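Local coordinates for aminoacyl-tRNA synthetase (Cryptosporidium parvum, PDB 5F9Z), which binds the inhibitor halofuginone and, as a class II prolyl-tRNA synthetase, probably attaches proline to its cognate tRNA at the expense of ATP, at residues Q63-Q68 against A196-D201. Numbering follows the deposited sequence.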
ATOM      1  N   GLN A  63       2.506  -1.511  10.028  1.00 26.65           N
ATOM      2  CA  GLN A  63       1.713  -2.080  11.112  1.00 28.24           C
ATOM      3  C   GLN A  63       1.815  -1.237  12.376  1.00 28.38           C
ATOM      4  O   GLN A  63       0.804  -0.979  13.037  1.00 29.61           O
ATOM      5  CB  GLN A  63       2.155  -3.518  11.387  1.00 29.69           C
ATOM      6  CG  GLN A  63       1.439  -4.174  12.553  1.00 33.06           C
ATOM      7  CD  GLN A  63       1.768  -5.647  12.687  1.00 37.37           C
ATOM      8  OE1 GLN A  63       2.422  -6.230  11.820  1.00 38.10           O
ATOM      9  NE2 GLN A  63       1.317  -6.259  13.777  1.00 38.37           N
ATOM     10  N   SER A  64       3.025  -0.788  12.721  1.00 26.81           N
ATOM     11  CA  SER A  64       3.203  -0.001  13.937  1.00 25.04           C
ATOM     12  C   SER A  64       2.460   1.327  13.859  1.00 25.09           C
ATOM     13  O   SER A  64       1.805   1.738  14.824  1.00 24.82           O
ATOM     14  CB  SER A  64       4.692   0.237  14.192  1.00 25.77           C
ATOM     15  OG  SER A  64       4.884   1.202  15.210  1.00 28.30           O
ATOM     16  N   VAL A  65       2.549   2.012  12.717  1.00 23.79           N
ATOM     17  CA  VAL A  65       1.927   3.326  12.593  1.00 22.21           C
ATOM     18  C   VAL A  65       0.410   3.202  12.559  1.00 25.11           C
ATOM     19  O   VAL A  65      -0.303   3.968  13.217  1.00 27.89           O
ATOM     20  CB  VAL A  65       2.468   4.055  11.350  1.00 20.89           C
ATOM     21  CG1 VAL A  65       1.676   5.328  11.088  1.00 21.01           C
ATOM     22  CG2 VAL A  65       3.948   4.372  11.528  1.00 19.11           C
ATOM     23  N   PHE A  66      -0.111   2.233  11.802  1.00 23.55           N
ATOM     24  CA  PHE A  66      -1.559   2.105  11.679  1.00 22.09           C
ATOM     25  C   PHE A  66      -2.184   1.583  12.967  1.00 22.29           C
ATOM     26  O   PHE A  66      -3.296   1.985  13.328  1.00 21.99           O
ATOM     27  CB  PHE A  66      -1.914   1.194  10.507  1.00 20.96           C
ATOM     28  CG  PHE A  66      -3.389   1.073  10.268  1.00 22.34           C
ATOM     29  CD1 PHE A  66      -4.085   2.089   9.633  1.00 21.16           C
ATOM     30  CD2 PHE A  66      -4.084  -0.052  10.684  1.00 20.88           C
ATOM     31  CE1 PHE A  66      -5.444   1.986   9.416  1.00 22.27           C
ATOM     32  CE2 PHE A  66      -5.442  -0.162  10.467  1.00 21.76           C
ATOM     33  CZ  PHE A  66      -6.124   0.858   9.831  1.00 23.21           C
ATOM     34  N   ASP A  67      -1.488   0.684  13.670  1.00 22.54           N
ATOM     35  CA  ASP A  67      -2.018   0.156  14.923  1.00 24.05           C
ATOM     36  C   ASP A  67      -2.193   1.263  15.953  1.00 23.48           C
ATOM     37  O   ASP A  67      -3.179   1.277  16.700  1.00 26.31           O
ATOM     38  CB  ASP A  67      -1.099  -0.941  15.461  1.00 25.24           C
ATOM     39  CG  ASP A  67      -1.728  -1.732  16.587  1.00 26.29           C
ATOM     40  OD1 ASP A  67      -2.464  -2.698  16.297  1.00 27.14           O
ATOM     41  OD2 ASP A  67      -1.483  -1.395  17.764  1.00 27.47           O
ATOM     42  N   GLN A  68      -1.249   2.206  16.005  1.00 21.93           N
ATOM     43  CA  GLN A  68      -1.395   3.347  16.903  1.00 23.16           C
ATOM     44  C   GLN A  68      -2.532   4.260  16.464  1.00 25.62           C
ATOM     45  O   GLN A  68      -3.151   4.923  17.306  1.00 27.63           O
ATOM     46  CB  GLN A  68      -0.084   4.129  16.978  1.00 21.33           C
ATOM     47  N   ALA A 196      -5.653   6.527   3.702  1.00 25.33           N
ATOM     48  CA  ALA A 196      -5.045   7.533   2.837  1.00 24.04           C
ATOM     49  C   ALA A 196      -3.819   8.159   3.487  1.00 24.15           C
ATOM     50  O   ALA A 196      -2.867   8.527   2.790  1.00 27.25           O
ATOM     51  CB  ALA A 196      -6.068   8.612   2.484  1.00 21.68           C
ATOM     52  N   SER A 197      -3.822   8.286   4.817  1.00 20.51           N
ATOM     53  CA  SER A 197      -2.653   8.817   5.509  1.00 20.34           C
ATOM     54  C   SER A 197      -1.486   7.840   5.451  1.00 21.37           C
ATOM     55  O   SER A 197      -0.330   8.254   5.310  1.00 20.37           O
ATOM     56  CB  SER A 197      -3.007   9.146   6.960  1.00 20.82           C
ATOM     57  OG  SER A 197      -1.861   9.561   7.682  1.00 20.52           O
ATOM     58  N   ILE A 198      -1.769   6.539   5.560  1.00 21.34           N
ATOM     59  CA  ILE A 198      -0.707   5.537   5.491  1.00 22.23           C
ATOM     60  C   ILE A 198       0.017   5.617   4.152  1.00 23.43           C
ATOM     61  O   ILE A 198       1.251   5.575   4.092  1.00 25.15           O
ATOM     62  CB  ILE A 198      -1.283   4.130   5.742  1.00 22.22           C
ATOM     63  CG1 ILE A 198      -1.663   3.959   7.215  1.00 21.93           C
ATOM     64  CG2 ILE A 198      -0.290   3.057   5.321  1.00 20.37           C
ATOM     65  CD1 ILE A 198      -0.486   4.033   8.163  1.00 21.01           C
ATOM     66  N   TYR A 199      -0.737   5.749   3.060  1.00 22.39           N
ATOM     67  CA  TYR A 199      -0.114   5.779   1.741  1.00 22.13           C
ATOM     68  C   TYR A 199       0.588   7.107   1.478  1.00 23.24           C
ATOM     69  O   TYR A 199       1.704   7.128   0.947  1.00 24.68           O
ATOM     70  CB  TYR A 199      -1.160   5.502   0.662  1.00 22.15           C
ATOM     71  CG  TYR A 199      -1.400   4.032   0.411  1.00 21.40           C
ATOM     72  CD1 TYR A 199      -2.227   3.291   1.242  1.00 20.54           C
ATOM     73  CD2 TYR A 199      -0.798   3.385  -0.661  1.00 22.43           C
ATOM     74  CE1 TYR A 199      -2.448   1.947   1.015  1.00 21.61           C
ATOM     75  CE2 TYR A 199      -1.012   2.042  -0.897  1.00 23.65           C
ATOM     76  CZ  TYR A 199      -1.837   1.327  -0.055  1.00 23.93           C
ATOM     77  OH  TYR A 199      -2.060  -0.012  -0.288  1.00 26.49           O
ATOM     78  N   GLU A 200      -0.041   8.224   1.844  1.00 22.55           N
ATOM     79  CA  GLU A 200       0.499   9.530   1.484  1.00 25.00           C
ATOM     80  C   GLU A 200       1.492  10.062   2.515  1.00 25.87           C
ATOM     81  O   GLU A 200       2.558  10.565   2.148  1.00 25.66           O
ATOM     82  CB  GLU A 200      -0.642  10.531   1.276  1.00 26.88           C
ATOM     83  CG  GLU A 200      -1.587  10.151   0.146  1.00 30.27           C
ATOM     84  CD  GLU A 200      -2.273  11.351  -0.476  1.00 34.25           C
ATOM     85  OE1 GLU A 200      -3.148  11.153  -1.346  1.00 35.86           O
ATOM     86  OE2 GLU A 200      -1.935  12.493  -0.102  1.00 36.60           O
ATOM     87  N   ASP A 201       1.164   9.968   3.805  1.00 25.60           N
ATOM     88  CA  ASP A 201       2.054  10.515   4.823  1.00 25.94           C
ATOM     89  C   ASP A 201       3.221   9.580   5.117  1.00 25.20           C
ATOM     90  O   ASP A 201       4.347  10.040   5.337  1.00 27.39           O
ATOM     91  CB  ASP A 201       1.275  10.811   6.106  1.00 26.72           C
ATOM     92  CG  ASP A 201       0.219  11.879   5.913  1.00 30.95           C
ATOM     93  OD1 ASP A 201       0.477  12.842   5.161  1.00 34.05           O
ATOM     94  OD2 ASP A 201      -0.870  11.756   6.512  1.00 32.75           O
TER
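The ring of Phe66 meets Ile198 obliquely. With Phe66 CG anti to the backbone N (chi1 -177°), the ring's CD1 comes against Ile198 CG1 at 3.9 Å. The Ile198 chain runs nearly perpendicular to the Phe66 side chain. The same ring also meets that of Tyr195, their planes about 15° apart. It touches Trp149 and Trp273 as well, on strands 144-153 and 265-276. Ile198 CD1 is 3.9 Å from Phe66 CB. This methyl also reaches Val65 CG1, again at 3.9 Å, where Val65 and Ile198 lie alongside each other and point opposite ways. Ile198 thus bridges two successive residues of the facing helix through its longer branch. The contact joins helices 53-71 and 181-202 in the catalytic part of the enzyme, whose antiparallel strands belong to the class II synthetase fold. The Phe66 side chain is about 10 Å from the bound halofuginone, and that of Ile198 about 11 Å from the bound ATP analogue, nearest atoms in both cases. Within helix 181-202 itself, Ser197 OG donates to the anti lone pair of Asp201 OD2, one turn further on. The contact between the two helices is small and apolar, with 114 Å² buried over both sides.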